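Local coordinates for mitotic checkpoint control protein kinase BUB1 (Drosophila melanogaster, PDB 6JKK), which phosphorylates CENP-E at the kinetochore and probably binds ATP, this chain being its kinase domain, at residues A[56-61]-A[82-87]; A[168-173]-A[186-191]; A[212-217]-A[242-247]; A[296-301]-A[308-313]. All coordinates share one frame; numbering follows the deposited sequence.

Contact 1: A[56-61]-A[82-87]; sequences FEVSKM and VALKQE
Phe56 and Val58 on strand 56-61 meet Val82 and Leu84 on strand 82-87, two runs whose N-to-C directions cross at 78° with axes 8.7 Å apart at their closest. The CA atoms pair Phe56 with Val82 at 8.6 Å and, closer together, Val58 with Leu84 at 7.8 Å, spacings that only side chains can bridge, and no hydrogen bond joins the two. Phe56 swings its CG opposite its own carbonyl carbon (chi1 -61°), which carries the ring across toward Val82; there CD2 lies 3.9 Å from CG2 of Val82, a methyl that approaches the ring obliquely. Leu84 forks against the first strand. Leu84 CD2 touches Val58 CG2 at 4.3 Å. The other branch, Leu84 CD1, rests 4.3 Å from the backbone oxygen Glu57 O. These strands are not neighbours in the sheet of the kinase N-lobe: strand 68-75 runs between them, and the strong curl of that sheet is the likely reason that side chains two strands apart come into contact. Ser59 and Lys60 both face Val72, a classic beta bulge, which probably adds to the bend of the first strand. Ile130 of strand 127-132 packs on Phe56, Val82 and Leu84, and Leu49 of strand 47-51 on Val58 and Leu84. On strand 82-87, Lys85, predicted to bind ATP, takes no part in this packing; its fully extended chain brings NZ to salt bridges with Glu94 of helix 92-104 and with Asp207.

Contact 2: A[168-173]-A[186-191]; sequences DIVDHL and DNFLLM
Phe188 is the first residue of the short strand that follows the catalytic loop of the kinase C-lobe, and it packs onto Ile169 and Val170 of helix 156-175, the long helix that leads toward that loop. The contact is small, buried and wholly apolar. With CG lying opposite its carbonyl carbon (chi1 -75°), Phe188 reaches toward the helix and presents the far end of its ring. Ile169 stretches its CD1 methyl to 4.1 Å from CE2 of that ring, coming in obliquely, the two side chains lying alongside and pointing opposite ways. Val170 meets the ring differently: its CG2 stands near the ring plane, at the edge, 4.4 Å from CZ. Two successive helix residues thus hold neighbouring corners of one phenyl group. Within the helix, His172 ND1 donates back one turn to the backbone O of Asp168 at 2.9 Å, with an N-H...O angle of 163° and the oxygen almost exactly in the imidazole plane. The same oxygen takes the usual helical bond from His172 N at 3.1 Å, and the two donors reach it from opposite faces of its carbonyl plane. Around this pair, strand 203-205 pairs with strand 188-190 and lays Leu203 against Ile169, helix 139-150 adds Leu139 beside Phe188, and helix 325-339 sends Phe335 and Leu339 onto Leu190.

Contact 3: A[212-217]-A[242-247]; sequences IDMKLF and PWTYQL
Met214 bends between Thr244 and Tyr245, joining the early part of the kinase activation segment to the turn that enters helix 246-261. Its chain is kinked at both inner torsions (chi2 -62°, chi3 -72°), and the kinks divide its contacts: CG sits 3.4 Å from OH of Tyr245, whereas the terminal CE turns aside to meet CG2 of Thr244 at 3.7 Å, the threonine side chain standing roughly perpendicular to the methionine. Ile212 works alongside, its CD1 lying near the indole plane of Trp243, at the ring edge, 4.1 Å from CZ3. Trp243 holds its CG between its own N and carbonyl carbon (chi1 53°), and this less roomy setting brings the six-membered ring nearer to Ile212; at its other end NE1 is bonded to Tyr225 O. Next in the chain after Ile212, Asp213 forms an Asx turn, with OD1 taking Lys215 N at 3.0 Å from above the carboxylate plane, while OD2 forms a salt bridge with Arg104 of helix 92-104. The second segment is braced in its own way: Gln246 folds its amide back so that OE1 accepts Thr244 N at 2.7 Å, the donor tilted from the carbonyl plane.

Contact 4: A[296-301]-A[308-313]; sequences RTLLNI and PNLQQL
Thr297, Leu298 and Ile301 pack against Pro308, Leu310 and Leu313 where two consecutive helices of the kinase C-lobe meet, the end of helix 288-299 against the start of helix 310-322. Pro308 lies at the middle of it. At its CB it is pressed to 3.5 Å from CG2 of Thr297, tighter than usual for two carbons; while the threonine hydroxyl bonds Asn293 O, CG2 lies anti to the backbone N and points to the proline. At its CD, Pro308 is touched by both CG1 and CD1 of Ile301, each 3.6 Å away. Cutting Ile301 back to an alanine removes CG1, CG2 and CD1 and is likely to leave the CD and CG edge of Pro308 without its packing partner. Deeper in, Leu298 sets its CD2 3.6 Å from Leu310 CD2 and its CG 3.7 Å from Leu313 CD1. Just past the first helix, ND2 of Asn300 donates in the carbonyl plane to Arg296 O at 3.0 Å and also bonds Trp276 O; Asn309 is the N-cap of the second helix, its OD1 receiving Gln312 N at 3.0 Å and, weakly, Gln311 N. Helix 246-261 adjoins this packing, with Val253 against Leu298 and Leu249 against Ile301, while helix 156-175 supplies Leu167 to both Leu310 and Leu313.

In the fold
The four contacts follow one another along the chain, all within the protein kinase domain, and run from the N-lobe into the C-lobe. Contact 1, in the curled sheet, stands apart: its centre is 22 Å from that of contact 2 and 37 Å from that of contact 4, which lies across the chain's centre. Contacts 2, 3 and 4 gather in the C-lobe, with centres 17 to 18 Å apart. Contacts 2 and 4 touch directly, where Gln311 NE2 probably bonds Asp171 and Asp168, joining helices 156-175 and 310-322. Contacts 3 and 4 meet where Gln246 packs on Ile301. Helix 246-261 thus connects the activation-segment region to the outlying helices of contact 4.

Contact 1: A[56-61]-A[82-87]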
# COMPACT_ATOMS: atom_id res chain seq x y z
N PHE A 56 5.64 -21.25 -14.44
CA PHE A 56 4.62 -20.93 -13.45
C PHE A 56 3.29 -21.57 -13.85
O PHE A 56 2.95 -21.62 -15.02
CB PHE A 56 4.43 -19.42 -13.36
CG PHE A 56 5.66 -18.68 -12.93
CD1 PHE A 56 6.66 -18.37 -13.85
CD2 PHE A 56 5.82 -18.28 -11.61
CE1 PHE A 56 7.80 -17.68 -13.46
CE2 PHE A 56 6.95 -17.59 -11.20
CZ PHE A 56 7.94 -17.29 -12.13
N GLU A 57 2.56 -22.07 -12.86
CA GLU A 57 1.16 -22.42 -13.08
C GLU A 57 0.39 -21.12 -13.00
O GLU A 57 0.67 -20.30 -12.12
CB GLU A 57 0.64 -23.33 -11.96
CG GLU A 57 1.13 -24.76 -11.96
CD GLU A 57 0.66 -25.51 -10.72
OE1 GLU A 57 0.10 -24.84 -9.82
OE2 GLU A 57 0.85 -26.74 -10.65
N VAL A 58 -0.54 -20.90 -13.92
CA VAL A 58 -1.49 -19.80 -13.79
C VAL A 58 -2.83 -20.43 -13.41
O VAL A 58 -3.43 -21.12 -14.22
CB VAL A 58 -1.63 -19.00 -15.10
CG1 VAL A 58 -2.59 -17.83 -14.90
CG2 VAL A 58 -0.27 -18.49 -15.56
N SER A 59 -3.28 -20.20 -12.18
CA SER A 59 -4.39 -20.98 -11.63
C SER A 59 -5.76 -20.32 -11.74
O SER A 59 -6.59 -20.71 -12.57
CB SER A 59 -4.10 -21.40 -10.19
OG SER A 59 -2.93 -22.20 -10.12
N LYS A 60 -6.00 -19.32 -10.89
CA LYS A 60 -7.33 -18.73 -10.75
C LYS A 60 -7.35 -17.21 -10.88
O LYS A 60 -6.41 -16.52 -10.49
CB LYS A 60 -7.95 -19.15 -9.41
CG LYS A 60 -8.27 -20.64 -9.34
CD LYS A 60 -9.03 -21.03 -8.07
CE LYS A 60 -8.13 -21.10 -6.84
NZ LYS A 60 -8.84 -21.75 -5.69
N MET A 61 -8.43 -16.68 -11.46
CA MET A 61 -8.61 -15.24 -11.56
C MET A 61 -8.84 -14.64 -10.18
O MET A 61 -9.61 -15.19 -9.39
CB MET A 61 -9.80 -14.93 -12.49
CG MET A 61 -10.10 -13.45 -12.72
SD MET A 61 -11.19 -12.70 -11.48
CE MET A 61 -12.72 -13.60 -11.73
N VAL A 82 2.37 -17.34 -6.18
CA VAL A 82 2.64 -16.01 -6.73
C VAL A 82 1.36 -15.32 -7.22
O VAL A 82 0.35 -15.97 -7.51
CB VAL A 82 3.68 -16.09 -7.88
CG1 VAL A 82 5.01 -16.62 -7.37
CG2 VAL A 82 3.17 -16.96 -9.02
N ALA A 83 1.41 -13.99 -7.28
CA ALA A 83 0.37 -13.23 -7.95
C ALA A 83 0.93 -12.83 -9.30
O ALA A 83 2.08 -12.38 -9.38
CB ALA A 83 0.01 -11.99 -7.16
N LEU A 84 0.13 -12.98 -10.35
CA LEU A 84 0.53 -12.53 -11.67
C LEU A 84 -0.33 -11.34 -12.06
O LEU A 84 -1.56 -11.45 -12.16
CB LEU A 84 0.40 -13.66 -12.70
CG LEU A 84 1.15 -14.94 -12.32
CD1 LEU A 84 0.18 -15.99 -11.84
CD2 LEU A 84 1.99 -15.49 -13.47
N LYS A 85 0.31 -10.19 -12.25
CA LYS A 85 -0.42 -8.97 -12.59
C LYS A 85 -0.13 -8.56 -14.02
O LYS A 85 1.02 -8.26 -14.38
CB LYS A 85 -0.04 -7.83 -11.64
CG LYS A 85 -0.75 -6.52 -11.94
CD LYS A 85 -0.27 -5.42 -11.00
CE LYS A 85 -0.96 -4.10 -11.27
NZ LYS A 85 -0.62 -3.11 -10.21
N GLN A 86 -1.19 -8.54 -14.83
CA GLN A 86 -1.08 -8.17 -16.23
C GLN A 86 -1.67 -6.80 -16.45
O GLN A 86 -2.74 -6.48 -15.91
CB GLN A 86 -1.82 -9.19 -17.09
CG GLN A 86 -1.72 -8.90 -18.59
CD GLN A 86 -2.00 -10.12 -19.43
OE1 GLN A 86 -3.08 -10.72 -19.35
NE2 GLN A 86 -1.03 -10.52 -20.24
N GLU A 87 -0.99 -5.96 -17.23
CA GLU A 87 -1.54 -4.65 -17.53
C GLU A 87 -1.26 -4.21 -18.96
O GLU A 87 -0.18 -4.46 -19.50
CB GLU A 87 -1.02 -3.59 -16.54
CG GLU A 87 -1.61 -2.20 -16.77
CD GLU A 87 -1.22 -1.21 -15.69
OE1 GLU A 87 -0.72 -1.63 -14.63
OE2 GLU A 87 -1.41 0.00 -15.92

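Contact 2: A[168-173]-A[186-191]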
# COMPACT_ATOMS: atom_id res chain seq x y z
N ASP A 168 4.87 2.50 10.27
CA ASP A 168 6.30 2.20 10.13
C ASP A 168 6.64 2.00 8.66
O ASP A 168 7.67 2.47 8.17
CB ASP A 168 6.67 0.95 10.94
CG ASP A 168 7.99 1.08 11.67
OD1 ASP A 168 8.52 2.21 11.80
OD2 ASP A 168 8.49 0.03 12.16
N ILE A 169 5.77 1.30 7.94
CA ILE A 169 6.01 1.01 6.53
C ILE A 169 6.01 2.29 5.68
O ILE A 169 6.87 2.48 4.82
CB ILE A 169 4.96 0.00 5.99
CG1 ILE A 169 5.17 -1.37 6.65
CG2 ILE A 169 5.06 -0.12 4.48
CD1 ILE A 169 4.02 -2.35 6.43
N VAL A 170 5.04 3.17 5.94
CA VAL A 170 4.94 4.43 5.21
C VAL A 170 6.10 5.37 5.56
O VAL A 170 6.67 6.03 4.68
CB VAL A 170 3.58 5.11 5.49
CG1 VAL A 170 3.51 6.50 4.87
CG2 VAL A 170 2.47 4.24 4.95
N ASP A 171 6.46 5.43 6.84
CA ASP A 171 7.58 6.24 7.28
C ASP A 171 8.86 5.86 6.53
O ASP A 171 9.57 6.73 6.01
CB ASP A 171 7.78 6.09 8.80
CG ASP A 171 8.60 7.22 9.41
OD1 ASP A 171 8.45 8.39 8.98
OD2 ASP A 171 9.40 6.94 10.33
N HIS A 172 9.15 4.57 6.46
CA HIS A 172 10.35 4.12 5.75
C HIS A 172 10.24 4.35 4.25
O HIS A 172 11.25 4.61 3.59
CB HIS A 172 10.64 2.64 6.04
CG HIS A 172 11.28 2.40 7.37
ND1 HIS A 172 10.55 2.30 8.54
CD2 HIS A 172 12.58 2.25 7.72
CE1 HIS A 172 11.38 2.10 9.55
NE2 HIS A 172 12.61 2.06 9.08
N LEU A 173 9.03 4.26 3.70
CA LEU A 173 8.84 4.53 2.27
C LEU A 173 9.12 6.00 1.95
O LEU A 173 9.78 6.32 0.96
CB LEU A 173 7.43 4.14 1.83
CG LEU A 173 7.16 4.26 0.32
CD1 LEU A 173 7.81 3.11 -0.43
CD2 LEU A 173 5.67 4.30 0.03
N ASP A 186 -6.91 -2.22 0.32
CA ASP A 186 -6.56 -3.23 -0.69
C ASP A 186 -5.06 -3.37 -0.90
O ASP A 186 -4.58 -4.41 -1.37
CB ASP A 186 -7.18 -2.84 -2.03
CG ASP A 186 -8.64 -2.45 -1.93
OD1 ASP A 186 -8.93 -1.40 -1.32
OD2 ASP A 186 -9.48 -3.20 -2.47
N ASN A 187 -4.30 -2.32 -0.60
CA ASN A 187 -2.88 -2.32 -0.92
C ASN A 187 -1.93 -2.67 0.22
O ASN A 187 -0.71 -2.54 0.09
CB ASN A 187 -2.48 -1.00 -1.60
CG ASN A 187 -2.98 -0.93 -3.04
OD1 ASN A 187 -3.21 -1.95 -3.68
ND2 ASN A 187 -3.14 0.29 -3.55
N PHE A 188 -2.51 -3.11 1.35
CA PHE A 188 -1.74 -3.81 2.37
C PHE A 188 -2.17 -5.27 2.40
O PHE A 188 -3.36 -5.57 2.58
CB PHE A 188 -1.94 -3.20 3.76
CG PHE A 188 -1.22 -1.89 3.97
CD1 PHE A 188 -1.91 -0.69 3.88
CD2 PHE A 188 0.15 -1.88 4.23
CE1 PHE A 188 -1.25 0.52 4.06
CE2 PHE A 188 0.82 -0.66 4.41
CZ PHE A 188 0.12 0.53 4.33
N LEU A 189 -1.21 -6.17 2.20
CA LEU A 189 -1.48 -7.59 2.33
C LEU A 189 -1.02 -8.03 3.71
O LEU A 189 -0.01 -7.54 4.21
CB LEU A 189 -0.73 -8.39 1.26
CG LEU A 189 -1.02 -8.11 -0.21
CD1 LEU A 189 -0.16 -8.99 -1.11
CD2 LEU A 189 -2.50 -8.31 -0.53
N LEU A 190 -1.75 -8.96 4.31
CA LEU A 190 -1.28 -9.60 5.54
C LEU A 190 -0.53 -10.85 5.13
O LEU A 190 -1.13 -11.79 4.58
CB LEU A 190 -2.46 -9.96 6.46
CG LEU A 190 -2.12 -10.61 7.81
CD1 LEU A 190 -1.31 -9.67 8.66
CD2 LEU A 190 -3.39 -11.00 8.54
N MET A 191 0.77 -10.87 5.40
CA MET A 191 1.64 -11.93 4.89
C MET A 191 1.75 -13.08 5.87
O MET A 191 2.02 -14.22 5.48
CB MET A 191 3.02 -11.36 4.59
CG MET A 191 3.00 -10.20 3.63
SD MET A 191 2.16 -10.64 2.09
CE MET A 191 3.36 -11.74 1.36

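Contact 3: A[212-217]-A[242-247]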
# COMPACT_ATOMS: atom_id res chain seq x y z
N ILE A 212 5.05 7.87 -6.91
CA ILE A 212 5.81 9.06 -7.29
C ILE A 212 7.22 9.01 -6.71
O ILE A 212 7.38 8.78 -5.51
CB ILE A 212 5.10 10.33 -6.77
CG1 ILE A 212 3.69 10.43 -7.33
CG2 ILE A 212 5.92 11.58 -7.09
CD1 ILE A 212 2.85 11.50 -6.66
N ASP A 213 8.23 9.21 -7.55
CA ASP A 213 9.61 9.26 -7.07
C ASP A 213 10.06 10.71 -6.94
O ASP A 213 10.34 11.37 -7.94
CB ASP A 213 10.55 8.47 -7.99
CG ASP A 213 11.98 8.42 -7.47
OD1 ASP A 213 12.23 8.93 -6.35
OD2 ASP A 213 12.84 7.88 -8.18
N MET A 214 10.15 11.18 -5.70
CA MET A 214 10.53 12.57 -5.44
C MET A 214 11.98 12.86 -5.79
O MET A 214 12.36 14.03 -5.97
CB MET A 214 10.25 12.93 -3.97
CG MET A 214 8.79 12.86 -3.59
SD MET A 214 7.77 14.02 -4.52
CE MET A 214 8.29 15.57 -3.80
N LYS A 215 12.81 11.82 -5.89
CA LYS A 215 14.22 11.99 -6.22
C LYS A 215 14.43 12.41 -7.68
O LYS A 215 15.52 12.84 -8.06
CB LYS A 215 15.02 10.73 -5.90
CG LYS A 215 15.10 10.41 -4.41
CD LYS A 215 16.25 9.44 -4.10
CE LYS A 215 16.26 9.04 -2.62
NZ LYS A 215 16.55 10.20 -1.72
N LEU A 216 13.38 12.29 -8.48
CA LEU A 216 13.43 12.69 -9.88
C LEU A 216 13.03 14.16 -10.07
O LEU A 216 13.05 14.67 -11.19
CB LEU A 216 12.52 11.80 -10.72
CG LEU A 216 12.96 10.34 -10.87
CD1 LEU A 216 12.01 9.58 -11.78
CD2 LEU A 216 14.38 10.28 -11.41
N PHE A 217 12.68 14.82 -8.97
CA PHE A 217 12.24 16.21 -9.03
C PHE A 217 13.15 17.08 -8.17
O PHE A 217 13.86 16.56 -7.30
CB PHE A 217 10.79 16.31 -8.54
CG PHE A 217 9.82 15.53 -9.38
CD1 PHE A 217 9.79 15.68 -10.76
CD2 PHE A 217 8.93 14.64 -8.78
CE1 PHE A 217 8.90 14.96 -11.53
CE2 PHE A 217 8.04 13.92 -9.55
CZ PHE A 217 8.03 14.08 -10.93
N PRO A 242 -1.16 22.85 -2.59
CA PRO A 242 -0.14 21.89 -3.01
C PRO A 242 0.02 20.73 -2.02
O PRO A 242 -0.27 20.90 -0.83
CB PRO A 242 1.14 22.73 -3.04
CG PRO A 242 0.87 23.87 -2.11
CD PRO A 242 -0.57 24.17 -2.30
N TRP A 243 0.47 19.58 -2.51
CA TRP A 243 0.67 18.40 -1.67
C TRP A 243 1.82 17.56 -2.20
O TRP A 243 2.14 17.61 -3.38
CB TRP A 243 -0.59 17.54 -1.65
CG TRP A 243 -1.08 17.19 -3.02
CD1 TRP A 243 -2.01 17.87 -3.75
CD2 TRP A 243 -0.67 16.07 -3.82
NE1 TRP A 243 -2.21 17.24 -4.96
CE2 TRP A 243 -1.39 16.14 -5.02
CE3 TRP A 243 0.24 15.03 -3.63
CZ2 TRP A 243 -1.23 15.20 -6.04
CZ3 TRP A 243 0.39 14.10 -4.64
CH2 TRP A 243 -0.34 14.18 -5.82
N THR A 244 2.44 16.81 -1.30
CA THR A 244 3.35 15.73 -1.68
C THR A 244 2.99 14.52 -0.85
O THR A 244 2.04 13.80 -1.17
CB THR A 244 4.84 16.11 -1.45
OG1 THR A 244 5.02 16.58 -0.11
CG2 THR A 244 5.28 17.19 -2.43
N TYR A 245 3.71 14.31 0.25
CA TYR A 245 3.52 13.12 1.09
C TYR A 245 2.16 13.08 1.80
O TYR A 245 1.72 12.01 2.23
CB TYR A 245 4.67 12.99 2.10
CG TYR A 245 6.03 12.90 1.45
CD1 TYR A 245 6.54 11.69 1.00
CD2 TYR A 245 6.81 14.04 1.27
CE1 TYR A 245 7.78 11.60 0.40
CE2 TYR A 245 8.05 13.97 0.67
CZ TYR A 245 8.53 12.75 0.24
OH TYR A 245 9.77 12.68 -0.36
N GLN A 246 1.49 14.23 1.91
CA GLN A 246 0.17 14.29 2.55
C GLN A 246 -0.83 13.32 1.92
O GLN A 246 -1.75 12.83 2.59
CB GLN A 246 -0.41 15.71 2.49
CG GLN A 246 0.45 16.80 3.12
CD GLN A 246 1.40 17.45 2.12
OE1 GLN A 246 2.04 16.77 1.33
NE2 GLN A 246 1.48 18.78 2.16
N LEU A 247 -0.64 13.04 0.63
CA LEU A 247 -1.55 12.15 -0.10
C LEU A 247 -1.56 10.74 0.50
O LEU A 247 -2.61 10.11 0.62
CB LEU A 247 -1.17 12.09 -1.59
CG LEU A 247 -2.10 11.28 -2.51
CD1 LEU A 247 -3.51 11.87 -2.48
CD2 LEU A 247 -1.58 11.21 -3.93

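Contact 4: A[296-301]-A[308-313]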
# COMPACT_ATOMS: atom_id res chain seq x y z
N ARG A 296 -6.25 13.75 13.33
CA ARG A 296 -6.06 15.19 13.15
C ARG A 296 -4.66 15.51 12.63
O ARG A 296 -4.50 16.36 11.75
CB ARG A 296 -6.32 15.95 14.45
CG ARG A 296 -6.35 17.46 14.28
CD ARG A 296 -6.60 18.19 15.59
NE ARG A 296 -7.10 17.32 16.66
CZ ARG A 296 -6.34 16.82 17.63
NH1 ARG A 296 -5.04 17.09 17.67
NH2 ARG A 296 -6.87 16.04 18.55
N THR A 297 -3.66 14.82 13.17
CA THR A 297 -2.27 15.06 12.80
C THR A 297 -2.00 14.64 11.36
O THR A 297 -1.27 15.32 10.63
CB THR A 297 -1.33 14.29 13.74
OG1 THR A 297 -1.53 14.75 15.08
CG2 THR A 297 0.12 14.50 13.36
N LEU A 298 -2.58 13.52 10.96
CA LEU A 298 -2.32 12.99 9.62
C LEU A 298 -3.15 13.69 8.54
O LEU A 298 -2.76 13.71 7.38
CB LEU A 298 -2.56 11.48 9.59
CG LEU A 298 -1.57 10.58 10.33
CD1 LEU A 298 -2.09 9.15 10.43
CD2 LEU A 298 -0.22 10.59 9.65
N LEU A 299 -4.29 14.25 8.93
CA LEU A 299 -5.18 14.92 7.97
C LEU A 299 -4.89 16.41 7.82
O LEU A 299 -5.19 17.01 6.78
CB LEU A 299 -6.64 14.75 8.38
CG LEU A 299 -7.27 13.38 8.17
CD1 LEU A 299 -8.70 13.36 8.69
CD2 LEU A 299 -7.25 13.02 6.70
N ASN A 300 -4.33 17.02 8.86
CA ASN A 300 -4.17 18.47 8.87
C ASN A 300 -2.71 18.87 8.97
O ASN A 300 -2.17 19.03 10.07
CB ASN A 300 -4.98 19.08 10.00
CG ASN A 300 -6.46 18.78 9.88
OD1 ASN A 300 -7.22 19.55 9.29
ND2 ASN A 300 -6.89 17.65 10.43
N ILE A 301 -2.07 19.02 7.81
CA ILE A 301 -0.65 19.32 7.71
C ILE A 301 -0.45 20.71 7.11
O ILE A 301 -1.10 21.05 6.11
CB ILE A 301 0.08 18.23 6.89
CG1 ILE A 301 -0.11 16.87 7.56
CG2 ILE A 301 1.56 18.55 6.75
CD1 ILE A 301 0.07 15.68 6.65
N PRO A 308 4.28 15.54 9.50
CA PRO A 308 4.20 15.14 10.91
C PRO A 308 5.13 13.97 11.23
O PRO A 308 5.44 13.16 10.35
CB PRO A 308 2.75 14.68 11.07
CG PRO A 308 2.26 14.41 9.68
CD PRO A 308 2.97 15.42 8.83
N ASN A 309 5.58 13.89 12.48
CA ASN A 309 6.43 12.79 12.93
C ASN A 309 5.62 11.51 13.09
O ASN A 309 4.87 11.35 14.05
CB ASN A 309 7.12 13.17 14.25
CG ASN A 309 8.20 12.17 14.68
OD1 ASN A 309 8.06 10.97 14.47
ND2 ASN A 309 9.26 12.68 15.29
N LEU A 310 5.77 10.58 12.14
CA LEU A 310 5.02 9.33 12.16
C LEU A 310 5.45 8.41 13.31
O LEU A 310 4.66 7.61 13.81
CB LEU A 310 5.15 8.59 10.82
CG LEU A 310 4.71 9.34 9.55
CD1 LEU A 310 4.67 8.41 8.34
CD2 LEU A 310 3.35 9.99 9.76
N GLN A 311 6.71 8.53 13.74
CA GLN A 311 7.20 7.73 14.85
C GLN A 311 6.56 8.14 16.17
O GLN A 311 6.30 7.28 17.02
CB GLN A 311 8.73 7.79 14.96
CG GLN A 311 9.44 7.05 13.81
CD GLN A 311 8.97 5.60 13.66
OE1 GLN A 311 8.78 4.88 14.64
NE2 GLN A 311 8.80 5.16 12.41
N GLN A 312 6.29 9.43 16.35
CA GLN A 312 5.59 9.91 17.55
C GLN A 312 4.18 9.31 17.61
O GLN A 312 3.67 8.99 18.68
CB GLN A 312 5.51 11.44 17.56
CG GLN A 312 4.49 12.01 18.55
CD GLN A 312 4.82 11.71 20.00
OE1 GLN A 312 5.99 11.55 20.36
NE2 GLN A 312 3.80 11.63 20.84
N LEU A 313 3.57 9.15 16.44
CA LEU A 313 2.25 8.52 16.39
C LEU A 313 2.35 7.04 16.77
O LEU A 313 1.48 6.51 17.47
CB LEU A 313 1.62 8.69 15.00
CG LEU A 313 1.28 10.13 14.62
CD1 LEU A 313 0.62 10.18 13.25
CD2 LEU A 313 0.40 10.77 15.67